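Local atomic coordinates of lectin (Pleurotus ostreatus, PDB entry 6T0Q), a protein that binds N-acetyl-D-galactosamine and probably galactose through calcium-containing carbohydrate-binding modules. Residues D239-L244 and I277-G283. Residues are numbered along the deposited sequence.
Sequences DDRYTL and INATNGG. With CA (calcium ion), chain G; NAG (2-acetamido-2-deoxy-beta-D-glucopyranose), chain B.
The aliphatic stem of R241 lies over T280, CG to CB 3.7 Å, and its bent p, t, p side chain brings R241 CD to 3.4 Å from O6 of the NAG linked through C1 to N278 ND2 (1.4 Å). R241, T243, N278 and T280 share this glycosylated face; the T280 and T243 hydroxyls hydrogen-bond to those of S215 and S253, respectively. Strands 241-244 and 277-281 run antiparallel, axes 4.5 Å apart at 169°. R241/T280 and T243/N278 are hydrogen-bonded pairs: T280 N to R241 O 2.9 Å, T243 N to N278 O 2.8 Å, N278 N to T243 O 2.9 Å. Y242/A279 and L244/I277 are non-hydrogen-bonded pairs on the buried face, where Y242 CB meets I277 CG2 (4.0 Å) and L244 CD1 meets I277 CG1 (3.9 Å); this face packs on strand 229-239 across a beta sandwich. Y242, chi1 p, carries its ring away, and OH hydrogen-bonds to D261 OD2 and Y263 OH. A classic beta bulge opens strand 241-244: D240 N (2.9 Å) and, weakly, R241 N (3.3 Å) donate to T280 O. The cis peptide D239-D240 turns two carboxylates onto one calcium ion, an Asp-cis-Asp arrangement as in PA14-type lectin domains: D239 OD1, D240 OD2 and N281 OD1 each lie 2.6 Å from it, G283 O 2.8 Å, and P285 O is fifth. D239 OD2 accepts from W344 NE1. D240 OD2 accepts G282 N (2.8 Å), N281 OD1 accepts G283 N (2.9 Å) in an Asx turn. At phi/psi 135/144 a CB on G283, part of the N-acetyl-D-galactosamine site, would strike G282 O.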
loop_
_atom_site.group_PDB
_atom_site.type_symbol
_atom_site.label_atom_id
_atom_site.label_comp_id
_atom_site.label_asym_id
_atom_site.label_seq_id
_atom_site.Cartn_x
_atom_site.Cartn_y
_atom_site.Cartn_z
ATOM N N ASP A 239 -2.750 25.745 -15.999
ATOM C CA ASP A 239 -2.359 26.619 -17.101
ATOM C C ASP A 239 -1.337 25.833 -17.920
ATOM O O ASP A 239 -0.194 25.676 -17.480
ATOM C CB ASP A 239 -1.756 27.916 -16.550
ATOM C CG ASP A 239 -1.440 28.946 -17.635
ATOM O OD1 ASP A 239 -1.480 28.611 -18.836
ATOM O OD2 ASP A 239 -1.162 30.109 -17.272
ATOM N N ASP A 240 -1.719 25.339 -19.103
ATOM C CA ASP A 240 -2.946 25.644 -19.851
ATOM C C ASP A 240 -4.092 24.644 -19.716
ATOM O O ASP A 240 -5.252 25.011 -19.889
ATOM C CB ASP A 240 -2.609 25.745 -21.346
ATOM C CG ASP A 240 -2.111 27.111 -21.739
ATOM O OD1 ASP A 240 -2.950 28.026 -21.856
ATOM O OD2 ASP A 240 -0.884 27.272 -21.905
ATOM N N ARG A 241 -3.769 23.374 -19.480
ATOM C CA ARG A 241 -4.778 22.319 -19.500
ATOM C C ARG A 241 -4.216 21.101 -18.779
ATOM O O ARG A 241 -3.015 21.012 -18.525
ATOM C CB ARG A 241 -5.178 21.958 -20.939
ATOM C CG ARG A 241 -4.007 21.427 -21.776
ATOM C CD ARG A 241 -4.450 20.934 -23.158
ATOM N NE ARG A 241 -5.121 21.982 -23.924
ATOM C CZ ARG A 241 -6.423 21.996 -24.205
ATOM N NH1 ARG A 241 -7.210 21.008 -23.793
ATOM N NH2 ARG A 241 -6.942 23.002 -24.903
ATOM N N TYR A 242 -5.099 20.146 -18.478
ATOM C CA TYR A 242 -4.699 18.940 -17.758
ATOM C C TYR A 242 -5.620 17.799 -18.151
ATOM O O TYR A 242 -6.755 18.011 -18.587
ATOM C CB TYR A 242 -4.769 19.121 -16.229
ATOM C CG TYR A 242 -6.207 19.180 -15.769
ATOM C CD1 TYR A 242 -6.903 18.025 -15.437
ATOM C CD2 TYR A 242 -6.890 20.390 -15.732
ATOM C CE1 TYR A 242 -8.241 18.071 -15.068
ATOM C CE2 TYR A 242 -8.225 20.453 -15.350
ATOM C CZ TYR A 242 -8.891 19.289 -15.023
ATOM O OH TYR A 242 -10.217 19.337 -14.659
ATOM N N THR A 243 -5.130 16.581 -17.951
ATOM C CA THR A 243 -5.968 15.396 -17.874
ATOM C C THR A 243 -5.636 14.682 -16.574
ATOM O O THR A 243 -4.459 14.519 -16.235
ATOM C CB THR A 243 -5.760 14.461 -19.073
ATOM O OG1 THR A 243 -6.098 15.159 -20.277
ATOM C CG2 THR A 243 -6.662 13.240 -18.953
ATOM N N LEU A 244 -6.671 14.259 -15.855
ATOM C CA LEU A 244 -6.540 13.686 -14.524
ATOM C C LEU A 244 -6.920 12.215 -14.565
ATOM O O LEU A 244 -7.947 11.859 -15.156
ATOM C CB LEU A 244 -7.440 14.417 -13.532
ATOM C CG LEU A 244 -7.562 13.798 -12.137
ATOM C CD1 LEU A 244 -6.238 13.939 -11.375
ATOM C CD2 LEU A 244 -8.711 14.462 -11.385
ATOM N N ILE A 277 -1.469 13.188 -13.342
ATOM C CA ILE A 277 -1.879 14.347 -14.121
ATOM C C ILE A 277 -0.950 14.477 -15.318
ATOM O O ILE A 277 0.275 14.438 -15.165
ATOM C CB ILE A 277 -1.838 15.643 -13.287
ATOM C CG1 ILE A 277 -2.696 15.538 -12.023
ATOM C CG2 ILE A 277 -2.286 16.826 -14.132
ATOM C CD1 ILE A 277 -2.475 16.737 -11.070
ATOM N N ASN A 278 -1.525 14.628 -16.498
ATOM C CA ASN A 278 -0.795 15.110 -17.664
ATOM C C ASN A 278 -1.240 16.554 -17.893
ATOM O O ASN A 278 -2.377 16.802 -18.301
ATOM C CB ASN A 278 -1.061 14.212 -18.875
ATOM C CG ASN A 278 -0.602 14.834 -20.195
ATOM O OD1 ASN A 278 0.111 15.829 -20.221
ATOM N ND2 ASN A 278 -1.013 14.228 -21.302
ATOM N N ALA A 279 -0.357 17.506 -17.612
ATOM C CA ALA A 279 -0.667 18.919 -17.781
ATOM C C ALA A 279 0.182 19.479 -18.911
ATOM O O ALA A 279 1.346 19.102 -19.063
ATOM C CB ALA A 279 -0.426 19.705 -16.486
ATOM N N THR A 280 -0.401 20.373 -19.707
ATOM C CA THR A 280 0.237 20.859 -20.924
ATOM C C THR A 280 0.327 22.375 -20.920
ATOM O O THR A 280 -0.637 23.068 -20.574
ATOM C CB THR A 280 -0.526 20.390 -22.168
ATOM O OG1 THR A 280 -0.539 18.958 -22.198
ATOM C CG2 THR A 280 0.133 20.923 -23.454
ATOM N N ASN A 281 1.495 22.883 -21.299
ATOM C CA ASN A 281 1.721 24.311 -21.441
ATOM C C ASN A 281 1.733 24.670 -22.920
ATOM O O ASN A 281 2.553 24.147 -23.682
ATOM C CB ASN A 281 3.038 24.737 -20.801
ATOM C CG ASN A 281 3.271 26.235 -20.923
ATOM O OD1 ASN A 281 2.316 27.014 -20.984
ATOM N ND2 ASN A 281 4.537 26.643 -20.970
ATOM N N GLY A 282 0.834 25.569 -23.317
ATOM C CA GLY A 282 0.855 26.100 -24.664
ATOM C C GLY A 282 1.870 27.196 -24.893
ATOM O O GLY A 282 2.052 27.622 -26.038
ATOM N N GLY A 283 2.534 27.647 -23.839
ATOM C CA GLY A 283 3.520 28.710 -23.929
ATOM C C GLY A 283 3.315 29.700 -22.801
ATOM O O GLY A 283 2.190 29.980 -22.386
HETATM CA CA CA G . 0.571 28.807 -20.369
HETATM C C1 NAG B . -0.692 14.738 -22.605
HETATM C C2 NAG B . -0.534 13.641 -23.644
HETATM C C3 NAG B . -0.358 14.257 -25.019
HETATM C C4 NAG B . -1.563 15.123 -25.356
HETATM C C5 NAG B . -1.843 16.158 -24.263
HETATM C C6 NAG B . -3.223 16.761 -24.404
HETATM C C7 NAG B . 0.396 11.460 -23.040
HETATM C C8 NAG B . 1.639 10.670 -22.757
HETATM N N2 NAG B . 0.574 12.751 -23.334
HETATM O O3 NAG B . -0.228 13.214 -25.977
HETATM O O4 NAG B . -1.096 15.639 -26.541
HETATM O O5 NAG B . -1.813 15.571 -22.949
HETATM O O6 NAG B . -3.162 18.162 -24.617
HETATM O O7 NAG B . -0.723 10.951 -22.997
HETATM O O HOH W 1 -0.633 29.301 -24.013
#